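Local coordinates for cytidine deaminase (Mycobacterium leprae, PDB 3R2N), which probably catalyses the zinc-dependent hydrolytic deamination of cytidine to uridine in pyrimidine salvage, working as a homotetramer, at residues Ser24-Ser29 and Asn49-Ser54; Val33-Phe38 and Leu59-Ser64. All blocks are in the same frame, centred on the assembly; numbering follows the deposited sequence.

In the fold
From the N terminus the chain runs through helix 10-21 into the loop holding Ser24-Ser29, then into Val33-Phe38, mostly strand 34-39. After the hairpin partner, strand 44-48, comes Asn49-Ser54, which folds back on Ser24-Ser29 and closes interaction 1, a contact between two loops. Leu59-Ser64 then enters helix 61-71 and packs against Val33-Phe38 in interaction 2, deep in the chain. The segments alternate along the sequence, so the two closures cross. They also touch: Asn49 OD1 takes a probable hydrogen bond from Val33 N, and Val50 N probably gives one to Leu59 O. Together they tie the subunit-facing loops to the sheet and the zinc site.

Interaction 1 (Ser24-Ser29 and Asn49-Ser54); sequences SYAPYS and NVENAS
Glu51 reaches across from Asn49-Ser54 and plants its carboxylate against the turn at Tyr28 and Ser29, a compact example of a buried acid organising a loop. Its chain is extended beyond CG (chi2 -176°), which carries the charge to the backbone opposite. Glu51 OE1 accepts from Ser29 N at 2.8 Å with its syn lone pair, and more weakly from Tyr28 N. The other oxygen, Glu51 OE2, takes the hydroxyl of Ser29, OG at a short 2.5 Å, on the syn side but 21° out of the carboxylate plane. Held at both oxygens, the carboxylate is probably fixed in its rotation. Behind it, a single beta bridge joins Tyr25 to Val50: Tyr25 N donates to Asn49 O at 3.1 Å, and Glu51 N returns a straighter bond to Tyr25 O at 2.8 Å. The Tyr25 ring carries Pro27 CD over one face and has Glu51 O at its edge, in plane.

This tight centre gives way to looser margins. Ser24 OG makes only a weak bond to Asn49 OD1, whose stronger donor is Val33 N. At the other end the Tyr28 ring lays a face over the Asn52 carbonyl, CE2 lying 3.5 Å from Asn52 C, while the exposed Ala53 meets the hydroxyl end of the ring with its N, CA and CB. The hydroxyls of Tyr25 and Tyr28 converge on Glu102 of the second subunit, and Tyr55 of the third packs on Glu51. A bridged pair of loops, finished by the Asx turn of Asn52 OD1 with Ser54 N, thus contributes to the subunit interfaces of a tetrameric cytidine deaminase.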
loop_
_atom_site.group_PDB
_atom_site.type_symbol
_atom_site.label_atom_id
_atom_site.label_comp_id
_atom_site.label_asym_id
_atom_site.label_seq_id
_atom_site.Cartn_x
_atom_site.Cartn_y
_atom_site.Cartn_z
ATOM N N SER D 24 18.831 6.785 1.797
ATOM C CA SER D 24 17.870 5.949 1.118
ATOM C C SER D 24 18.104 4.447 1.382
ATOM O O SER D 24 19.243 3.996 1.340
ATOM C CB SER D 24 17.902 6.254 -0.388
ATOM O OG SER D 24 17.965 5.061 -1.152
ATOM N N TYR D 25 17.024 3.702 1.631
ATOM C CA TYR D 25 17.061 2.241 1.792
ATOM C C TYR D 25 16.380 1.535 0.589
ATOM O O TYR D 25 15.171 1.249 0.585
ATOM C CB TYR D 25 16.415 1.822 3.121
ATOM C CG TYR D 25 16.448 0.328 3.409
ATOM C CD1 TYR D 25 17.637 -0.308 3.813
ATOM C CD2 TYR D 25 15.293 -0.448 3.292
ATOM C CE1 TYR D 25 17.673 -1.692 4.092
ATOM C CE2 TYR D 25 15.306 -1.824 3.572
ATOM C CZ TYR D 25 16.493 -2.440 3.972
ATOM O OH TYR D 25 16.494 -3.790 4.233
ATOM N N ALA D 26 17.172 1.278 -0.444
ATOM C CA ALA D 26 16.656 0.625 -1.635
ATOM C C ALA D 26 17.433 -0.641 -2.073
ATOM O O ALA D 26 17.847 -0.731 -3.215
ATOM C CB ALA D 26 16.545 1.637 -2.773
ATOM N N PRO D 27 17.593 -1.637 -1.176
ATOM C CA PRO D 27 18.356 -2.806 -1.613
ATOM C C PRO D 27 17.641 -3.650 -2.694
ATOM O O PRO D 27 18.296 -4.343 -3.446
ATOM C CB PRO D 27 18.536 -3.615 -0.317
ATOM C CG PRO D 27 17.418 -3.227 0.553
ATOM C CD PRO D 27 16.940 -1.867 0.133
ATOM N N TYR D 28 16.320 -3.558 -2.798
ATOM C CA TYR D 28 15.568 -4.485 -3.660
ATOM C C TYR D 28 15.503 -4.049 -5.114
ATOM O O TYR D 28 15.440 -4.866 -6.007
ATOM C CB TYR D 28 14.181 -4.798 -3.075
ATOM C CG TYR D 28 14.261 -5.394 -1.673
ATOM C CD1 TYR D 28 14.418 -6.780 -1.479
ATOM C CD2 TYR D 28 14.165 -4.580 -0.551
ATOM C CE1 TYR D 28 14.491 -7.323 -0.203
ATOM C CE2 TYR D 28 14.241 -5.099 0.720
ATOM C CZ TYR D 28 14.400 -6.471 0.894
ATOM O OH TYR D 28 14.479 -6.977 2.161
ATOM N N SER D 29 15.564 -2.746 -5.328
ATOM C CA SER D 29 15.550 -2.149 -6.659
ATOM C C SER D 29 16.924 -1.600 -7.029
ATOM O O SER D 29 17.239 -1.441 -8.206
ATOM C CB SER D 29 14.504 -1.006 -6.722
ATOM O OG SER D 29 14.925 0.162 -6.006
ATOM N N ASN D 49 13.191 6.892 -0.004
ATOM C CA ASN D 49 12.407 5.680 -0.169
ATOM C C ASN D 49 12.880 4.619 0.775
ATOM O O ASN D 49 14.066 4.555 1.058
ATOM C CB ASN D 49 12.355 5.166 -1.605
ATOM C CG ASN D 49 13.739 4.908 -2.228
ATOM O OD1 ASN D 49 14.760 5.588 -1.945
ATOM N ND2 ASN D 49 13.749 3.964 -3.170
ATOM N N VAL D 50 11.944 3.796 1.257
ATOM C CA VAL D 50 12.282 2.657 2.116
ATOM C C VAL D 50 11.657 1.313 1.638
ATOM O O VAL D 50 10.447 1.054 1.808
ATOM C CB VAL D 50 11.965 2.957 3.601
ATOM C CG1 VAL D 50 12.528 1.876 4.496
ATOM C CG2 VAL D 50 12.559 4.323 4.012
ATOM N N GLU D 51 12.484 0.459 1.032
ATOM C CA GLU D 51 11.964 -0.763 0.440
ATOM C C GLU D 51 11.725 -1.871 1.466
ATOM O O GLU D 51 12.126 -1.757 2.620
ATOM C CB GLU D 51 12.839 -1.224 -0.741
ATOM C CG GLU D 51 12.804 -0.199 -1.856
ATOM C CD GLU D 51 13.556 -0.579 -3.118
ATOM O OE1 GLU D 51 14.469 -1.439 -3.076
ATOM O OE2 GLU D 51 13.232 0.010 -4.168
ATOM N N ASN D 52 11.055 -2.928 1.044
ATOM C CA ASN D 52 10.785 -4.064 1.932
ATOM C C ASN D 52 10.792 -5.355 1.119
ATOM O O ASN D 52 10.581 -5.330 -0.106
ATOM C CB ASN D 52 9.454 -3.877 2.667
ATOM C CG ASN D 52 9.198 -4.952 3.726
ATOM O OD1 ASN D 52 8.687 -6.042 3.422
ATOM N ND2 ASN D 52 9.515 -4.634 4.976
ATOM N N ALA D 53 11.080 -6.458 1.800
ATOM C CA ALA D 53 11.142 -7.773 1.180
ATOM C C ALA D 53 9.845 -8.063 0.422
ATOM O O ALA D 53 9.880 -8.585 -0.696
ATOM C CB ALA D 53 11.412 -8.845 2.241
ATOM N N SER D 54 8.711 -7.699 1.038
ATOM C CA SER D 54 7.416 -7.640 0.352
ATOM C C SER D 54 7.360 -6.309 -0.410
ATOM O O SER D 54 7.239 -5.229 0.176
ATOM C CB SER D 54 6.254 -7.818 1.345
ATOM O OG SER D 54 5.109 -8.443 0.763
#

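Interaction 2 (Val33-Phe38 and Leu59-Ser64); sequences VGVAGF and LCAECS. With ZN (zinc ion), chain K; EDO (1,2-ethanediol), chain L.
Val33 lays its CG1 methyl against Ala61 CB, 3.5 Å away, and Val35 closes on the same methyl with CG1 at 3.8 Å. Val33, just before strand 34-39, and Val35 within it both turn toward the helix, with Gly34 between them, and hold one alanine, a small-scale instance of how a strand receives the first turn of a helix. The torsions explain the fit: CG1 of Val33 is anti to the backbone N (chi1 178°), whereas Val35 sets CG1 between N and the carbonyl carbon (chi1 68°), bringing it to 3.2 Å from Ala61 O. The contact is buried and carried mainly by methyl groups, and strand 77-83 continues the packing through Val80 and Cys82, which touch Val35.

Beside this seam lies the metal. Cys60, at the N-cap position of helix 61-71, binds the zinc through SG at 2.4 Å, and Cys93 and Cys96 supply the other two protein ligands. The fourth position is taken by O2 of a 1,2-ethanediol, probably from the crystallisation liquor, 2.2 Å from the zinc. Glu62 leans over this molecule because its chain bends at CG (chi2 92°): its carboxylate accepts from the diol O1 at OE1, 2.9 Å, while OE2 comes close to the metal-bound O2. Val33 CG1 reaches the same diol from the strand side, with O1 at 3.8 Å, and Cys93 N also bonds it. One face of the helix start is therefore seated on the sheet while the adjoining residues line the zinc pocket. Cys60, Cys93 and Cys96 form the three-cysteine zinc site of tetrameric cytidine deaminases, and Glu62 sits beside it where the proton-shuttling glutamate lies in related enzymes, consistent with the same role.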
loop_
_atom_site.group_PDB
_atom_site.type_symbol
_atom_site.label_atom_id
_atom_site.label_comp_id
_atom_site.label_asym_id
_atom_site.label_seq_id
_atom_site.Cartn_x
_atom_site.Cartn_y
_atom_site.Cartn_z
ATOM N N VAL D 33 16.120 7.146 -4.039
ATOM C CA VAL D 33 15.357 8.370 -4.306
ATOM C C VAL D 33 15.357 9.297 -3.082
ATOM O O VAL D 33 15.181 8.852 -1.927
ATOM C CB VAL D 33 13.885 8.047 -4.697
ATOM C CG1 VAL D 33 13.078 9.286 -4.925
ATOM C CG2 VAL D 33 13.809 7.087 -5.896
ATOM N N GLY D 34 15.522 10.580 -3.339
ATOM C CA GLY D 34 15.396 11.591 -2.315
ATOM C C GLY D 34 14.351 12.593 -2.747
ATOM O O GLY D 34 14.101 12.754 -3.947
ATOM N N VAL D 35 13.696 13.228 -1.769
ATOM C CA VAL D 35 12.705 14.258 -2.075
ATOM C C VAL D 35 12.847 15.377 -1.076
ATOM O O VAL D 35 13.262 15.161 0.056
ATOM C CB VAL D 35 11.229 13.712 -2.095
ATOM C CG1 VAL D 35 10.736 13.287 -0.676
ATOM C CG2 VAL D 35 10.292 14.733 -2.691
ATOM N N ALA D 36 12.482 16.575 -1.489
ATOM C CA ALA D 36 12.576 17.710 -0.622
ATOM C C ALA D 36 11.430 18.640 -0.994
ATOM O O ALA D 36 11.067 18.761 -2.178
ATOM C CB ALA D 36 13.963 18.427 -0.783
ATOM N N GLY D 37 10.908 19.321 0.028
ATOM C CA GLY D 37 9.708 20.123 -0.084
ATOM C C GLY D 37 9.830 21.392 0.732
ATOM O O GLY D 37 10.490 21.402 1.762
ATOM N N PHE D 38 9.224 22.472 0.241
ATOM C CA PHE D 38 8.948 23.646 1.072
ATOM C C PHE D 38 7.529 23.592 1.596
ATOM O O PHE D 38 6.593 23.290 0.856
ATOM C CB PHE D 38 9.150 24.917 0.281
ATOM C CG PHE D 38 10.585 25.292 0.099
ATOM C CD1 PHE D 38 11.439 25.381 1.197
ATOM C CD2 PHE D 38 11.085 25.592 -1.168
ATOM C CE1 PHE D 38 12.791 25.762 1.045
ATOM C CE2 PHE D 38 12.431 25.976 -1.331
ATOM C CZ PHE D 38 13.286 26.041 -0.210
ATOM N N LEU D 59 7.819 2.070 0.921
ATOM C CA LEU D 59 7.460 3.474 1.072
ATOM C C LEU D 59 8.216 4.343 0.063
ATOM O O LEU D 59 9.452 4.264 -0.011
ATOM C CB LEU D 59 7.829 3.954 2.483
ATOM C CG LEU D 59 6.997 3.338 3.603
ATOM C CD1 LEU D 59 7.527 3.684 4.965
ATOM C CD2 LEU D 59 5.609 3.835 3.424
ATOM N N CYS D 60 7.503 5.174 -0.703
ATOM C CA CYS D 60 8.183 6.089 -1.621
ATOM C C CYS D 60 8.805 7.223 -0.830
ATOM O O CYS D 60 8.433 7.450 0.317
ATOM C CB CYS D 60 7.245 6.643 -2.683
ATOM S SG CYS D 60 6.668 5.413 -3.929
ATOM N N ALA D 61 9.758 7.918 -1.448
ATOM C CA ALA D 61 10.368 9.099 -0.863
ATOM C C ALA D 61 9.297 10.112 -0.430
ATOM O O ALA D 61 9.392 10.670 0.676
ATOM C CB ALA D 61 11.394 9.750 -1.867
ATOM N N GLU D 62 8.282 10.316 -1.277
ATOM C CA GLU D 62 7.199 11.283 -1.026
ATOM C C GLU D 62 6.373 10.912 0.216
ATOM O O GLU D 62 5.995 11.806 0.974
ATOM C CB GLU D 62 6.283 11.454 -2.258
ATOM C CG GLU D 62 7.008 11.892 -3.542
ATOM C CD GLU D 62 7.441 10.710 -4.381
ATOM O OE1 GLU D 62 8.163 9.827 -3.853
ATOM O OE2 GLU D 62 7.042 10.634 -5.562
ATOM N N CYS D 63 6.096 9.613 0.396
ATOM C CA CYS D 63 5.519 9.059 1.666
ATOM C C CYS D 63 6.348 9.499 2.894
ATOM O O CYS D 63 5.781 9.963 3.901
ATOM C CB CYS D 63 5.476 7.530 1.651
ATOM S SG CYS D 63 4.415 6.772 0.374
ATOM N N SER D 64 7.687 9.364 2.798
ATOM C CA SER D 64 8.507 9.619 3.957
ATOM C C SER D 64 8.393 11.081 4.310
ATOM O O SER D 64 8.242 11.430 5.484
ATOM C CB SER D 64 9.957 9.205 3.759
ATOM O OG SER D 64 10.066 7.808 3.714
HETATM ZN ZN ZN K . 5.448 7.021 -5.246
HETATM C C1 EDO L . 9.040 8.286 -7.390
HETATM O O1 EDO L . 9.553 8.756 -6.126
HETATM C C2 EDO L . 7.781 7.470 -7.122
HETATM O O2 EDO L . 6.837 8.262 -6.367
#